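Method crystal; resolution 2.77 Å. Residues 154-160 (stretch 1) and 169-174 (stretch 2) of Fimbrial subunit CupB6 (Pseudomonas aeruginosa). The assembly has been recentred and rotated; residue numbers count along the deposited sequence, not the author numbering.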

# COMPACT_ATOMS: atom_id res chain seq x y z
N LEU A 154 -29.08 2.76 2.34
CA LEU A 154 -29.85 1.60 1.93
C LEU A 154 -31.31 1.85 2.26
O LEU A 154 -31.65 2.20 3.38
CB LEU A 154 -29.34 0.35 2.66
CG LEU A 154 -27.84 0.10 2.52
CD1 LEU A 154 -27.42 -1.20 3.20
CD2 LEU A 154 -27.44 0.04 1.05
N TRP A 155 -32.17 1.65 1.30
CA TRP A 155 -33.61 1.84 1.52
C TRP A 155 -34.39 0.54 1.40
O TRP A 155 -34.41 -0.07 0.33
CB TRP A 155 -34.16 2.81 0.50
CG TRP A 155 -33.47 4.14 0.51
CD1 TRP A 155 -32.22 4.42 0.07
CD2 TRP A 155 -34.02 5.38 0.96
NE1 TRP A 155 -31.96 5.75 0.20
CE2 TRP A 155 -33.05 6.37 0.76
CE3 TRP A 155 -35.25 5.75 1.52
CZ2 TRP A 155 -33.25 7.71 1.09
CZ3 TRP A 155 -35.47 7.08 1.85
CH2 TRP A 155 -34.47 8.05 1.64
N ALA A 156 -35.04 0.10 2.47
CA ALA A 156 -36.11 -0.93 2.32
C ALA A 156 -37.47 -0.26 2.25
O ALA A 156 -37.88 0.35 3.22
CB ALA A 156 -36.09 -1.91 3.46
N VAL A 157 -38.15 -0.34 1.13
CA VAL A 157 -39.41 0.39 0.92
C VAL A 157 -40.55 -0.52 0.47
O VAL A 157 -40.42 -1.26 -0.53
CB VAL A 157 -39.24 1.54 -0.10
CG1 VAL A 157 -40.54 2.30 -0.32
CG2 VAL A 157 -38.16 2.50 0.36
N ASP A 158 -41.66 -0.49 1.22
CA ASP A 158 -42.84 -1.28 0.87
C ASP A 158 -43.57 -0.60 -0.28
O ASP A 158 -43.81 0.61 -0.24
CB ASP A 158 -43.74 -1.48 2.09
CG ASP A 158 -45.06 -2.19 1.75
OD1 ASP A 158 -45.97 -1.55 1.17
OD2 ASP A 158 -45.19 -3.40 2.05
N ARG A 159 -43.94 -1.40 -1.28
CA ARG A 159 -44.69 -0.90 -2.46
C ARG A 159 -45.66 -1.95 -3.03
O ARG A 159 -45.48 -3.14 -2.80
CB ARG A 159 -43.70 -0.45 -3.54
CG ARG A 159 -42.80 0.70 -3.10
CD ARG A 159 -43.33 2.03 -3.56
NE ARG A 159 -43.12 2.03 -5.01
CZ ARG A 159 -43.49 2.98 -5.83
NH1 ARG A 159 -44.12 4.04 -5.36
NH2 ARG A 159 -43.22 2.89 -7.12
N LEU A 160 -46.67 -1.51 -3.78
CA LEU A 160 -47.57 -2.48 -4.46
C LEU A 160 -46.76 -3.28 -5.47
O LEU A 160 -45.91 -2.71 -6.12
CB LEU A 160 -48.75 -1.78 -5.16
CG LEU A 160 -49.76 -1.03 -4.28
CD1 LEU A 160 -50.88 -0.44 -5.14
CD2 LEU A 160 -50.34 -1.86 -3.13
N VAL A 169 -35.07 5.04 -10.73
CA VAL A 169 -35.25 5.77 -9.48
C VAL A 169 -36.38 5.15 -8.63
O VAL A 169 -37.44 4.82 -9.14
CB VAL A 169 -35.58 7.24 -9.71
CG1 VAL A 169 -35.33 8.03 -8.44
CG2 VAL A 169 -34.72 7.76 -10.84
N LEU A 170 -36.13 4.99 -7.33
CA LEU A 170 -37.09 4.34 -6.43
C LEU A 170 -37.88 5.42 -5.78
O LEU A 170 -37.33 6.19 -4.99
CB LEU A 170 -36.41 3.51 -5.34
CG LEU A 170 -37.32 3.09 -4.21
CD1 LEU A 170 -38.40 2.17 -4.75
CD2 LEU A 170 -36.54 2.36 -3.14
N ALA A 171 -39.17 5.51 -6.13
CA ALA A 171 -40.08 6.52 -5.55
C ALA A 171 -40.43 6.10 -4.13
O ALA A 171 -40.73 4.94 -3.89
CB ALA A 171 -41.32 6.66 -6.38
N VAL A 172 -40.32 7.01 -3.18
CA VAL A 172 -40.66 6.69 -1.80
C VAL A 172 -41.95 7.43 -1.50
O VAL A 172 -41.98 8.65 -1.55
CB VAL A 172 -39.58 7.08 -0.76
CG1 VAL A 172 -40.04 6.65 0.62
CG2 VAL A 172 -38.25 6.43 -1.08
N PRO A 173 -43.04 6.69 -1.20
CA PRO A 173 -44.31 7.38 -0.99
C PRO A 173 -44.31 8.36 0.17
O PRO A 173 -43.66 8.11 1.20
CB PRO A 173 -45.27 6.22 -0.70
CG PRO A 173 -44.71 5.08 -1.46
CD PRO A 173 -43.22 5.23 -1.29
N ALA A 174 -45.03 9.46 -0.04
CA ALA A 174 -45.26 10.51 0.96
C ALA A 174 -46.02 10.01 2.21
O ALA A 174 -45.74 10.43 3.31
CB ALA A 174 -45.98 11.69 0.33

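Stretch 1 is a strand, and the contact uses its alternation in the simplest way: W155, V157 and R159 send their CA-to-CB bonds toward stretch 2, while A156 and D158 point theirs away. Stretch 2 has no regular secondary structure and runs at 64° to the strand, and no hydrogen bond joins the two. At the nearest register the CA atoms of V157 and V172 are 7.0 Å apart, and side chains fill the space between. Together they bury 334 Å², a small contact, apolar around V157, with an arginine at one end.

V157 is the central bump. Its chi1 of 180° (t) sets its two methyls into different parts of the opposing surface. V157 CG2 lies 3.9 Å from CD2 of L170 and 4.2 Å from CG2 of V172, in the hollow between those two methyls. V157 CG1 meets CD of P173 at 4.1 Å. A short, beta-branched residue suits this place: it is broad near the backbone, and both branches find a partner without a long reach.

L170 works differently. Its CA-to-CB bond runs sideways, but the t, p rotamer brings the end of the side chain nearer the strand, so that L170 CD2 also approaches CB of W155, at 4.4 Å. The length of leucine carries CD2 to the strand although CB starts sideways, and the residue is buried in the assembly.

W155 offers a broad surface next to this methyl cluster. W155 CE3 lies 4.0 Å from CG2 of V172, which approaches the ring obliquely. The same V172 methyl therefore touches both the indole and V157, a single small knob shared by two neighbours on one side of the strand. The indole NE1 is hydrogen-bonded elsewhere in the structure, so the tryptophan can lend carbon to this contact while its polar atom is satisfied.

At the other end R159 has 65 Å² covered, more than any other residue of the contact. Its aliphatic part packs on the proline, R159 CD to CD of P173 at 3.9 Å; chi2 at -97°, between wells, helps set CD against P173, and chi3 at -71° (m) directs the chain on from there. The guanidinium places one face over the carbonyl of A171, with R159 NH1 3.8 Å from A171 O and 4.0 Å from A171 CB. The small A171 side chain adds only its CB to this contact. P173 CD serves both V157 and R159, its rigid ring forming a ridge they share.

The rule is economical: alternate residues of a strand can meet an irregular segment through side-chain packing, with no hydrogen bond between the two stretches.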